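Local coordinates for protein open reading frame 2 (Aeromonas sobria, PDB 3WQB) that probably acts as a chaperone for a secreted serine protease, at residues 33-38 and 138-143; 83-88 and 111-116. All blocks are in the same frame, centred on the assembly; numbering follows the deposited sequence.

Contact 1: residues 33-38 and 138-143; sequences EVNGQT and IELSGA
Asn35 sets its carboxamide against the main chain of Ile138 and grips both of its polar atoms. OD1 accepts from Ile138 N at 2.9 Å, the donor lying 20° off the carbonyl plane. ND2 gives back a straighter bond of 2.9 Å to Ile138 O, meeting a lone pair in the plane of that carbonyl and staying close to the plane of its own amide; together the two bonds fix which way the amide is flipped. CG lies beside the backbone N of Asn35 (chi1 -55°), which carries the amide across to the strand. One residue earlier, CG1 of Val34 meets CD1 of Ile138 at 4.0 Å and CD1 of Leu140 at 4.1 Å, the Val34 and Ile138 side chains crossing at about a right angle. Asn35 and Gly36 are the central pair of a type I' turn that closes the hairpin of strands 31-34 and 37-40. Thr38 OG1 donates to the syn side of Glu33 OE1 at 2.6 Å, joining the two strands beyond the turn. Around the contact, Tyr39 covers Val34 and Leu140, and Leu63 covers Val34 and Ile138; the hairpin tip sits on strand 136-141, with helix 122-131 beside Ile138.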
ATOM      1  N   GLU B  33      19.965 -21.934   4.598  1.00 31.92           N
ATOM      2  CA  GLU B  33      18.672 -21.744   5.250  1.00 31.34           C
ATOM      3  C   GLU B  33      18.749 -20.635   6.291  1.00 30.47           C
ATOM      4  O   GLU B  33      19.541 -20.712   7.231  1.00 30.50           O
ATOM      5  CB  GLU B  33      18.185 -23.044   5.905  1.00 31.74           C
ATOM      6  CG  GLU B  33      17.993 -24.215   4.941  1.00 33.15           C
ATOM      7  CD  GLU B  33      16.910 -23.965   3.904  1.00 34.63           C
ATOM      8  OE1 GLU B  33      17.190 -24.165   2.702  1.00 35.79           O
ATOM      9  OE2 GLU B  33      15.785 -23.572   4.288  1.00 35.43           O
ATOM     10  N   VAL B  34      17.934 -19.598   6.107  1.00 29.24           N
ATOM     11  CA  VAL B  34      17.851 -18.493   7.065  1.00 28.29           C
ATOM     12  C   VAL B  34      16.384 -18.145   7.278  1.00 27.63           C
ATOM     13  O   VAL B  34      15.645 -17.955   6.312  1.00 27.38           O
ATOM     14  CB  VAL B  34      18.595 -17.220   6.572  1.00 28.10           C
ATOM     15  CG1 VAL B  34      18.723 -16.200   7.708  1.00 27.96           C
ATOM     16  CG2 VAL B  34      19.969 -17.557   6.005  1.00 28.14           C
ATOM     17  N   ASN B  35      15.976 -18.059   8.544  1.00 27.23           N
ATOM     18  CA  ASN B  35      14.596 -17.728   8.921  1.00 27.07           C
ATOM     19  C   ASN B  35      13.542 -18.627   8.264  1.00 27.79           C
ATOM     20  O   ASN B  35      12.460 -18.164   7.897  1.00 27.93           O
ATOM     21  CB  ASN B  35      14.273 -16.256   8.629  1.00 26.15           C
ATOM     22  CG  ASN B  35      15.246 -15.292   9.281  1.00 23.84           C
ATOM     23  OD1 ASN B  35      15.712 -15.507  10.401  1.00 20.26           O
ATOM     24  ND2 ASN B  35      15.549 -14.208   8.576  1.00 20.09           N
ATOM     25  N   GLY B  36      13.877 -19.904   8.108  1.00 28.79           N
ATOM     26  CA  GLY B  36      12.967 -20.879   7.505  1.00 29.88           C
ATOM     27  C   GLY B  36      12.818 -20.778   5.995  1.00 30.60           C
ATOM     28  O   GLY B  36      11.865 -21.320   5.428  1.00 30.97           O
ATOM     29  N   GLN B  37      13.755 -20.089   5.343  1.00 31.05           N
ATOM     30  CA  GLN B  37      13.743 -19.938   3.886  1.00 31.49           C
ATOM     31  C   GLN B  37      15.125 -20.146   3.268  1.00 31.15           C
ATOM     32  O   GLN B  37      16.147 -19.987   3.937  1.00 31.05           O
ATOM     33  CB  GLN B  37      13.189 -18.572   3.481  1.00 31.85           C
ATOM     34  CG  GLN B  37      11.674 -18.455   3.582  1.00 33.74           C
ATOM     35  CD  GLN B  37      11.122 -17.303   2.762  1.00 35.61           C
ATOM     36  OE1 GLN B  37      11.846 -16.367   2.414  1.00 36.66           O
ATOM     37  NE2 GLN B  37       9.832 -17.369   2.446  1.00 36.52           N
ATOM     38  N   THR B  38      15.139 -20.481   1.980  1.00 30.96           N
ATOM     39  CA  THR B  38      16.366 -20.795   1.253  1.00 30.84           C
ATOM     40  C   THR B  38      16.934 -19.584   0.511  1.00 30.51           C
ATOM     41  O   THR B  38      16.261 -18.985  -0.332  1.00 30.74           O
ATOM     42  CB  THR B  38      16.134 -21.952   0.256  1.00 30.91           C
ATOM     43  OG1 THR B  38      15.566 -23.072   0.947  1.00 31.51           O
ATOM     44  CG2 THR B  38      17.440 -22.376  -0.396  1.00 30.90           C
ATOM     45  N   ILE B 138      16.695 -13.442  12.156  1.00 16.37           N
ATOM     46  CA  ILE B 138      17.910 -12.734  11.764  1.00 16.18           C
ATOM     47  C   ILE B 138      17.518 -11.644  10.773  1.00 15.88           C
ATOM     48  O   ILE B 138      16.910 -11.933   9.738  1.00 15.68           O
ATOM     49  CB  ILE B 138      18.933 -13.691  11.106  1.00 16.36           C
ATOM     50  CG1 ILE B 138      19.329 -14.793  12.095  1.00 17.13           C
ATOM     51  CG2 ILE B 138      20.164 -12.920  10.631  1.00 16.31           C
ATOM     52  CD1 ILE B 138      20.046 -15.983  11.480  1.00 18.86           C
ATOM     53  N   GLU B 139      17.836 -10.392  11.094  1.00 15.75           N
ATOM     54  CA  GLU B 139      17.487  -9.302  10.182  1.00 16.01           C
ATOM     55  C   GLU B 139      18.314  -9.331   8.900  1.00 15.94           C
ATOM     56  O   GLU B 139      19.548  -9.298   8.934  1.00 15.71           O
ATOM     57  CB  GLU B 139      17.597  -7.929  10.839  1.00 16.19           C
ATOM     58  CG  GLU B 139      17.349  -6.807   9.831  1.00 17.13           C
ATOM     59  CD  GLU B 139      17.281  -5.440  10.452  1.00 17.51           C
ATOM     60  OE1 GLU B 139      18.189  -5.077  11.223  1.00 19.15           O
ATOM     61  OE2 GLU B 139      16.326  -4.714  10.131  1.00 18.53           O
ATOM     62  N   LEU B 140      17.611  -9.393   7.781  1.00 16.40           N
ATOM     63  CA  LEU B 140      18.219  -9.329   6.463  1.00 16.86           C
ATOM     64  C   LEU B 140      17.756  -8.034   5.812  1.00 17.49           C
ATOM     65  O   LEU B 140      16.597  -7.910   5.399  1.00 18.41           O
ATOM     66  CB  LEU B 140      17.835 -10.554   5.628  1.00 17.09           C
ATOM     67  CG  LEU B 140      18.151 -11.921   6.258  1.00 17.70           C
ATOM     68  CD1 LEU B 140      17.633 -13.064   5.384  1.00 19.15           C
ATOM     69  CD2 LEU B 140      19.648 -12.093   6.557  1.00 18.82           C
ATOM     70  N   SER B 141      18.670  -7.071   5.745  1.00 17.60           N
ATOM     71  CA  SER B 141      18.361  -5.712   5.320  1.00 17.65           C
ATOM     72  C   SER B 141      18.553  -5.541   3.824  1.00 17.38           C
ATOM     73  O   SER B 141      19.184  -6.367   3.169  1.00 17.94           O
ATOM     74  CB  SER B 141      19.242  -4.714   6.073  1.00 17.97           C
ATOM     75  OG  SER B 141      20.587  -4.819   5.645  1.00 18.86           O
ATOM     76  N   GLY B 142      17.995  -4.460   3.289  1.00 17.29           N
ATOM     77  CA  GLY B 142      18.111  -4.167   1.870  1.00 16.74           C
ATOM     78  C   GLY B 142      16.903  -3.424   1.357  1.00 16.94           C
ATOM     79  O   GLY B 142      16.000  -3.066   2.128  1.00 16.96           O
ATOM     80  N   ALA B 143      16.881  -3.214   0.049  1.00 16.90           N
ATOM     81  CA  ALA B 143      15.912  -2.328  -0.583  1.00 16.77           C
ATOM     82  C   ALA B 143      14.598  -3.041  -0.913  1.00 16.44           C
ATOM     83  O   ALA B 143      14.191  -3.122  -2.070  1.00 17.80           O
ATOM     84  CB  ALA B 143      16.532  -1.693  -1.827  1.00 17.16           C
TER

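Contact 2: residues 83-88 and 111-116; sequences TLLVEA and IALLEA
Two central strands of a ferredoxin-like beta-alpha-beta-beta-alpha-beta unit meet here: strands 83-87 and 111-116 run antiparallel, their axes 4.5 Å apart at closest and turned 150° to one another. Leu84 and Leu114 form one hydrogen-bonded pair, with Leu84 N donating to Leu114 O at 2.7 Å, nearly along the C=O axis, and Leu114 N returning a bond to Leu84 O. Val86 and Ala112 form the next such pair through the same reciprocal bonds. Between them, at the non-hydrogen-bonded pair Leu85-Leu113, the CA of Leu85 comes within 3.3 Å of Ala112 O in a CA-H...O contact. Leu84, Val86, Ala112 and Leu114 face helices 90-98 and 122-131; on this face CG2 of Val86 meets CD1 of Leu114 at 3.8 Å. On the other face Leu85 and Leu113 lie side by side and point the same way. CG of Leu85 stays beside its backbone N (chi1 -55°), bringing CD2 tightly against CG of Leu113 at 3.5 Å, while CB of Leu85 rests on CG2 of Ile111. That face is turned to the partner protein, from which a basic side chain reaches Glu87 in a salt bridge. At the far end Glu115 OE1 forms a salt bridge with Arg65 NH1 and also accepts from a water, 2.7 Å away, which in turn takes a hydrogen bond of 2.7 Å from Thr83 OG1.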
ATOM      1  N   THR B  83      21.611  -7.539  13.495  1.00 18.21           N
ATOM      2  CA  THR B  83      20.510  -7.499  14.458  1.00 18.06           C
ATOM      3  C   THR B  83      19.676  -8.778  14.412  1.00 17.74           C
ATOM      4  O   THR B  83      19.416  -9.326  13.338  1.00 17.43           O
ATOM      5  CB  THR B  83      19.625  -6.246  14.231  1.00 18.14           C
ATOM      6  OG1 THR B  83      20.405  -5.071  14.483  1.00 19.59           O
ATOM      7  CG2 THR B  83      18.396  -6.233  15.149  1.00 18.18           C
ATOM      8  N   LEU B  84      19.295  -9.248  15.598  1.00 17.91           N
ATOM      9  CA  LEU B  84      18.360 -10.351  15.771  1.00 18.48           C
ATOM     10  C   LEU B  84      17.096  -9.821  16.422  1.00 17.83           C
ATOM     11  O   LEU B  84      17.164  -9.077  17.408  1.00 17.80           O
ATOM     12  CB  LEU B  84      18.963 -11.433  16.679  1.00 19.26           C
ATOM     13  CG  LEU B  84      20.256 -12.122  16.250  1.00 22.19           C
ATOM     14  CD1 LEU B  84      21.028 -12.582  17.472  1.00 24.50           C
ATOM     15  CD2 LEU B  84      19.969 -13.291  15.347  1.00 24.37           C
ATOM     16  N   LEU B  85      15.947 -10.191  15.867  1.00 17.48           N
ATOM     17  CA  LEU B  85      14.657  -9.923  16.513  1.00 17.51           C
ATOM     18  C   LEU B  85      14.283 -11.152  17.319  1.00 17.85           C
ATOM     19  O   LEU B  85      14.343 -12.271  16.815  1.00 17.66           O
ATOM     20  CB  LEU B  85      13.558  -9.623  15.491  1.00 17.73           C
ATOM     21  CG  LEU B  85      13.743  -8.507  14.458  1.00 18.80           C
ATOM     22  CD1 LEU B  85      12.389  -8.170  13.868  1.00 19.16           C
ATOM     23  CD2 LEU B  85      14.398  -7.253  15.005  1.00 20.99           C
ATOM     24  N   VAL B  86      13.911 -10.934  18.575  1.00 18.38           N
ATOM     25  CA  VAL B  86      13.573 -12.015  19.493  1.00 19.98           C
ATOM     26  C   VAL B  86      12.236 -11.703  20.161  1.00 20.30           C
ATOM     27  O   VAL B  86      12.046 -10.606  20.692  1.00 20.43           O
ATOM     28  CB  VAL B  86      14.688 -12.194  20.565  1.00 20.31           C
ATOM     29  CG1 VAL B  86      14.246 -13.108  21.695  1.00 21.32           C
ATOM     30  CG2 VAL B  86      15.949 -12.739  19.927  1.00 20.97           C
ATOM     31  N   GLU B  87      11.307 -12.657  20.124  1.00 21.38           N
ATOM     32  CA  GLU B  87      10.036 -12.487  20.823  1.00 22.84           C
ATOM     33  C   GLU B  87      10.181 -12.876  22.293  1.00 23.68           C
ATOM     34  O   GLU B  87      10.136 -14.055  22.652  1.00 23.64           O
ATOM     35  CB  GLU B  87       8.904 -13.260  20.146  1.00 23.20           C
ATOM     36  CG  GLU B  87       7.527 -12.868  20.670  1.00 24.76           C
ATOM     37  CD  GLU B  87       6.390 -13.313  19.776  1.00 27.51           C
ATOM     38  OE1 GLU B  87       6.563 -14.286  19.010  1.00 28.81           O
ATOM     39  OE2 GLU B  87       5.311 -12.683  19.850  1.00 29.63           O
ATOM     40  N   ALA B  88      10.381 -11.863  23.126  1.00 24.91           N
ATOM     41  CA  ALA B  88      10.548 -12.033  24.564  1.00 26.55           C
ATOM     42  C   ALA B  88      10.298 -10.686  25.216  1.00 27.85           C
ATOM     43  O   ALA B  88      10.516  -9.642  24.595  1.00 27.95           O
ATOM     44  CB  ALA B  88      11.958 -12.511  24.881  1.00 26.39           C
ATOM     45  N   ILE B 111       8.818  -7.535  21.138  1.00 16.75           N
ATOM     46  CA  ILE B 111       9.894  -8.034  20.295  1.00 16.17           C
ATOM     47  C   ILE B 111      11.145  -7.180  20.482  1.00 15.83           C
ATOM     48  O   ILE B 111      11.124  -5.966  20.287  1.00 15.82           O
ATOM     49  CB  ILE B 111       9.443  -8.122  18.815  1.00 15.75           C
ATOM     50  CG1 ILE B 111       8.350  -9.195  18.673  1.00 16.18           C
ATOM     51  CG2 ILE B 111      10.641  -8.403  17.893  1.00 16.20           C
ATOM     52  CD1 ILE B 111       7.518  -9.077  17.402  1.00 15.48           C
ATOM     53  N   ALA B 112      12.228  -7.827  20.902  1.00 15.88           N
ATOM     54  CA  ALA B 112      13.468  -7.139  21.183  1.00 16.02           C
ATOM     55  C   ALA B 112      14.425  -7.203  20.000  1.00 16.16           C
ATOM     56  O   ALA B 112      14.452  -8.192  19.267  1.00 16.31           O
ATOM     57  CB  ALA B 112      14.125  -7.728  22.421  1.00 16.33           C
ATOM     58  N   LEU B 113      15.193  -6.133  19.840  1.00 16.55           N
ATOM     59  CA  LEU B 113      16.282  -6.063  18.883  1.00 17.42           C
ATOM     60  C   LEU B 113      17.592  -6.242  19.639  1.00 18.48           C
ATOM     61  O   LEU B 113      17.919  -5.455  20.538  1.00 18.52           O
ATOM     62  CB  LEU B 113      16.274  -4.719  18.149  1.00 17.06           C
ATOM     63  CG  LEU B 113      15.258  -4.506  17.021  1.00 16.87           C
ATOM     64  CD1 LEU B 113      13.808  -4.537  17.500  1.00 16.93           C
ATOM     65  CD2 LEU B 113      15.546  -3.200  16.313  1.00 16.22           C
ATOM     66  N   LEU B 114      18.311  -7.303  19.296  1.00 19.84           N
ATOM     67  CA  LEU B 114      19.605  -7.604  19.895  1.00 21.39           C
ATOM     68  C   LEU B 114      20.671  -7.527  18.814  1.00 22.81           C
ATOM     69  O   LEU B 114      20.469  -8.000  17.694  1.00 22.34           O
ATOM     70  CB  LEU B 114      19.593  -8.997  20.538  1.00 21.93           C
ATOM     71  CG  LEU B 114      18.413  -9.406  21.430  1.00 22.36           C
ATOM     72  CD1 LEU B 114      18.591 -10.849  21.884  1.00 23.93           C
ATOM     73  CD2 LEU B 114      18.233  -8.486  22.640  1.00 23.83           C
ATOM     74  N   GLU B 115      21.803  -6.915  19.135  1.00 24.28           N
ATOM     75  CA  GLU B 115      22.866  -6.778  18.150  1.00 26.46           C
ATOM     76  C   GLU B 115      24.020  -7.723  18.453  1.00 27.51           C
ATOM     77  O   GLU B 115      24.445  -7.864  19.604  1.00 27.65           O
ATOM     78  CB  GLU B 115      23.341  -5.329  18.055  1.00 26.83           C
ATOM     79  CG  GLU B 115      24.122  -5.015  16.779  1.00 28.63           C
ATOM     80  CD  GLU B 115      24.337  -3.525  16.557  1.00 30.93           C
ATOM     81  OE1 GLU B 115      24.346  -3.101  15.382  1.00 32.17           O
ATOM     82  OE2 GLU B 115      24.489  -2.777  17.549  1.00 32.32           O
ATOM     83  N   ALA B 116      24.501  -8.386  17.406  1.00 28.67           N
ATOM     84  CA  ALA B 116      25.631  -9.294  17.523  1.00 29.96           C
ATOM     85  C   ALA B 116      26.935  -8.516  17.445  1.00 30.81           C
ATOM     86  O   ALA B 116      27.044  -7.529  16.711  1.00 31.20           O
ATOM     87  CB  ALA B 116      25.570 -10.361  16.446  1.00 30.05           C
TER
HETATM   88  O   HOH W   1      22.812  -4.333  13.500  1.00 22.82           O

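In the fold
The centres of contacts 1 and 2 lie about 14 Å apart, on opposite sides of the chain's centre, yet both reach the same antiparallel sheet. Along the chain the order is 33-38, 83-88, 111-116, 138-143, so contact 1 brackets contact 2. Strand 136-141 runs beside strand 83-87: Glu139 N probably donates to Thr83 O at 2.9 Å, and Ile138 CG1 packs on Leu84 CD2 at 3.6 Å, both side chains also touching helix 122-131. Contact 2 joins the two inner strands of the ferredoxin-like four, while contact 1 ties the N-terminal hairpin to their last strand. Both have segment residues near the other protein, though in contact 1 these are not the ones touching across it.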